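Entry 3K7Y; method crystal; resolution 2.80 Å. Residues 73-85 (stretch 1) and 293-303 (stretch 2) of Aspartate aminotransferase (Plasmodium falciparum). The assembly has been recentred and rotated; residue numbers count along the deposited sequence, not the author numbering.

Stretch 1, residues 73-85: GTEDFSTLTQNLI
Stretch 2, residues 293-303: TNRILCQLLNN

Stretch 1 enters as a short loop and then becomes a helix that continues beyond Ile 85. Gly 73 has phi/psi 138/175, where a CB would jam against the preceding carbonyl O. Thr 74 follows at -101/-169. Stretch 2 is already helical at Thr 293, in a helix that begins earlier in the chain, and remains so through Leu 301. Asn 303 leaves the helix at -107/123. Both helices carry i to i+4 bonds, such as Leu 80 N to Asp 76 O at 2.7 Å and Leu 301 N to Leu 297 O at 3.0 Å.

The two helix axes approach to 9.4 Å. Their N-to-C directions differ by 50°, with a signed crossing angle of 50°. The register sets Phe 77 CA 5.8 Å from Cys 298 CA, and Leu 80 CA 6.6 Å from Leu 301 CA. Together the stretches bury 532 Å².

One hydrogen bond joins them. Asn 294 (chi1 t, chi2 -60°) reaches out so that its amide ND2 donates to the hydroxyl Thr 74 OG1 at 2.4 Å, which is very short. Thr 74 has chi1 at -18°, between wells.

Most of the other contacts are packing. Phe 77 is t with chi2 98°. Its ring edge meets Cys 298 SG, and its CE1 lies 4.2 Å from Leu 297 CB. Cys 298 is m, which places SG 3.8 Å from Phe 77 N and 4.1 Å from Asp 76 CB.

Leu 80 (m, t) points toward stretch 2 and has the largest area covered by the other stretch, 93 Å². Its CD1 lies 3.6 Å from Asn 302 CB and 4.2 Å from Cys 298 CB. Its CD2 lies 4.0 Å from Leu 301 CD2. Leu 301 has chi1 -132° and chi2 t. Leu 84 (m, t) extends the apolar seam, with its CD1 3.6 Å from Leu 301 CD1. These leucine side chains offer only hydrocarbon, so they pack by van der Waals contact.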

# COMPACT_ATOMS: atom_id res chain seq x y z
N GLY A 73 9.06 1.35 8.05
CA GLY A 73 9.81 2.59 7.96
C GLY A 73 11.25 2.37 8.37
O GLY A 73 11.61 1.27 8.81
N THR A 74 12.06 3.41 8.23
CA THR A 74 13.47 3.38 8.61
C THR A 74 13.63 4.09 9.95
O THR A 74 12.65 4.40 10.62
CB THR A 74 14.36 4.13 7.58
OG1 THR A 74 13.66 4.29 6.34
CG2 THR A 74 15.66 3.39 7.35
N GLU A 75 14.89 4.34 10.31
CA GLU A 75 15.25 5.14 11.47
C GLU A 75 15.43 6.61 11.08
O GLU A 75 15.05 7.51 11.83
CB GLU A 75 16.51 4.57 12.12
CG GLU A 75 17.57 4.02 11.12
CD GLU A 75 17.23 2.64 10.52
OE1 GLU A 75 17.69 2.36 9.39
OE2 GLU A 75 16.51 1.83 11.17
N ASP A 76 16.02 6.84 9.90
CA ASP A 76 16.14 8.18 9.31
C ASP A 76 14.79 8.74 8.91
O ASP A 76 14.49 9.91 9.17
CB ASP A 76 17.02 8.16 8.06
CG ASP A 76 18.40 7.63 8.33
OD1 ASP A 76 18.82 6.70 7.61
OD2 ASP A 76 19.06 8.13 9.27
N PHE A 77 13.98 7.90 8.26
CA PHE A 77 12.60 8.26 7.90
C PHE A 77 11.85 8.78 9.12
O PHE A 77 11.29 9.87 9.10
CB PHE A 77 11.85 7.07 7.29
CG PHE A 77 10.57 7.46 6.60
CD1 PHE A 77 10.54 7.62 5.23
CD2 PHE A 77 9.41 7.68 7.33
CE1 PHE A 77 9.36 8.00 4.58
CE2 PHE A 77 8.23 8.05 6.69
CZ PHE A 77 8.21 8.21 5.32
N SER A 78 11.85 8.00 10.19
CA SER A 78 11.07 8.37 11.36
C SER A 78 11.64 9.54 12.17
O SER A 78 10.94 10.05 13.04
CB SER A 78 10.73 7.15 12.23
OG SER A 78 11.76 6.86 13.15
N THR A 79 12.88 9.97 11.91
CA THR A 79 13.40 11.18 12.59
C THR A 79 13.40 12.37 11.66
O THR A 79 12.95 13.43 12.06
CB THR A 79 14.82 11.04 13.26
OG1 THR A 79 15.82 10.74 12.28
CG2 THR A 79 14.85 10.00 14.41
N LEU A 80 13.89 12.18 10.44
CA LEU A 80 13.89 13.24 9.43
C LEU A 80 12.49 13.80 9.23
O LEU A 80 12.28 15.00 9.23
CB LEU A 80 14.42 12.71 8.10
CG LEU A 80 15.93 12.66 7.97
CD1 LEU A 80 16.29 11.72 6.85
CD2 LEU A 80 16.51 14.05 7.72
N THR A 81 11.53 12.89 9.07
CA THR A 81 10.13 13.19 8.80
C THR A 81 9.50 13.99 9.94
O THR A 81 8.91 15.04 9.70
CB THR A 81 9.36 11.86 8.54
OG1 THR A 81 9.53 11.50 7.16
CG2 THR A 81 7.90 11.99 8.83
N GLN A 82 9.65 13.50 11.16
CA GLN A 82 8.99 14.14 12.28
C GLN A 82 9.59 15.50 12.63
O GLN A 82 8.94 16.31 13.28
CB GLN A 82 8.89 13.22 13.49
CG GLN A 82 10.18 12.60 13.90
CD GLN A 82 10.05 11.78 15.17
OE1 GLN A 82 8.95 11.38 15.56
NE2 GLN A 82 11.19 11.53 15.83
N ASN A 83 10.81 15.76 12.17
CA ASN A 83 11.34 17.12 12.25
C ASN A 83 10.34 18.11 11.64
O ASN A 83 10.02 19.14 12.24
CB ASN A 83 12.71 17.24 11.54
CG ASN A 83 13.38 18.58 11.79
OD1 ASN A 83 14.29 18.67 12.61
ND2 ASN A 83 12.94 19.63 11.09
N LEU A 84 9.82 17.77 10.47
CA LEU A 84 8.95 18.66 9.72
C LEU A 84 7.72 19.06 10.50
O LEU A 84 7.28 20.20 10.40
CB LEU A 84 8.58 18.07 8.36
CG LEU A 84 9.75 17.75 7.42
CD1 LEU A 84 9.22 17.25 6.08
CD2 LEU A 84 10.61 18.97 7.22
N ILE A 85 7.15 18.15 11.28
CA ILE A 85 5.94 18.51 12.01
C ILE A 85 6.21 19.09 13.38
O ILE A 85 5.53 20.02 13.79
CB ILE A 85 4.85 17.40 12.05
CG1 ILE A 85 5.36 16.15 12.77
CG2 ILE A 85 4.29 17.10 10.64
CD1 ILE A 85 6.16 15.18 11.91
N THR A 293 10.31 4.67 -2.19
CA THR A 293 9.78 5.95 -1.79
C THR A 293 10.33 6.31 -0.42
O THR A 293 10.46 7.47 -0.10
CB THR A 293 8.23 6.05 -1.94
OG1 THR A 293 7.59 5.20 -1.00
CG2 THR A 293 7.80 5.61 -3.33
N ASN A 294 10.72 5.31 0.35
CA ASN A 294 11.41 5.58 1.60
C ASN A 294 12.75 6.23 1.35
O ASN A 294 13.04 7.28 1.91
CB ASN A 294 11.63 4.30 2.40
CG ASN A 294 12.43 4.54 3.67
OD1 ASN A 294 13.57 5.00 3.62
ND2 ASN A 294 11.83 4.22 4.81
N ARG A 295 13.56 5.60 0.51
CA ARG A 295 14.86 6.13 0.10
C ARG A 295 14.80 7.54 -0.53
O ARG A 295 15.52 8.44 -0.09
CB ARG A 295 15.59 5.15 -0.82
CG ARG A 295 15.98 3.83 -0.13
CD ARG A 295 16.42 2.74 -1.13
NE ARG A 295 17.14 1.66 -0.46
CZ ARG A 295 17.57 0.54 -1.05
NH1 ARG A 295 17.34 0.33 -2.34
NH2 ARG A 295 18.22 -0.37 -0.35
N ILE A 296 13.93 7.77 -1.52
CA ILE A 296 13.79 9.11 -2.14
C ILE A 296 13.63 10.19 -1.08
O ILE A 296 14.23 11.25 -1.20
CB ILE A 296 12.55 9.22 -3.07
CG1 ILE A 296 12.43 8.01 -4.01
CG2 ILE A 296 12.56 10.55 -3.86
CD1 ILE A 296 13.66 7.76 -4.91
N LEU A 297 12.83 9.90 -0.06
CA LEU A 297 12.52 10.87 0.99
C LEU A 297 13.70 11.19 1.91
O LEU A 297 14.05 12.35 2.11
CB LEU A 297 11.32 10.40 1.80
CG LEU A 297 10.37 11.56 2.05
CD1 LEU A 297 8.92 11.11 1.85
CD2 LEU A 297 10.60 12.24 3.40
N CYS A 298 14.31 10.15 2.46
CA CYS A 298 15.52 10.30 3.26
C CYS A 298 16.61 11.10 2.54
O CYS A 298 17.18 12.01 3.13
CB CYS A 298 16.05 8.93 3.67
SG CYS A 298 14.87 8.02 4.60
N GLN A 299 16.89 10.75 1.28
CA GLN A 299 17.92 11.41 0.50
C GLN A 299 17.71 12.92 0.39
O GLN A 299 18.61 13.70 0.74
CB GLN A 299 18.00 10.80 -0.90
CG GLN A 299 19.39 10.88 -1.54
CD GLN A 299 20.27 9.67 -1.23
OE1 GLN A 299 20.44 9.29 -0.07
NE2 GLN A 299 20.84 9.06 -2.26
N LEU A 300 16.53 13.33 -0.08
CA LEU A 300 16.16 14.75 -0.16
C LEU A 300 16.31 15.41 1.21
O LEU A 300 17.17 16.26 1.42
CB LEU A 300 14.73 14.93 -0.68
CG LEU A 300 14.21 16.38 -0.83
CD1 LEU A 300 13.22 16.50 -1.97
CD2 LEU A 300 13.59 16.93 0.45
N LEU A 301 15.46 14.97 2.14
CA LEU A 301 15.34 15.60 3.44
C LEU A 301 16.65 15.61 4.24
O LEU A 301 16.91 16.54 5.00
CB LEU A 301 14.24 14.90 4.24
CG LEU A 301 13.24 15.84 4.90
CD1 LEU A 301 11.95 15.07 5.20
CD2 LEU A 301 13.83 16.52 6.17
N ASN A 302 17.49 14.59 4.05
CA ASN A 302 18.72 14.43 4.82
C ASN A 302 19.89 15.27 4.31
O ASN A 302 20.88 15.45 5.01
CB ASN A 302 19.11 12.95 4.89
CG ASN A 302 20.17 12.68 5.93
OD1 ASN A 302 19.87 12.39 7.09
ND2 ASN A 302 21.43 12.76 5.52
N ASN A 303 19.77 15.77 3.09
CA ASN A 303 20.81 16.60 2.49
C ASN A 303 20.43 18.08 2.41
O ASN A 303 19.42 18.45 1.80
CB ASN A 303 21.18 16.06 1.12
CG ASN A 303 22.64 15.76 1.00
OD1 ASN A 303 23.06 14.59 1.00
ND2 ASN A 303 23.46 16.82 0.92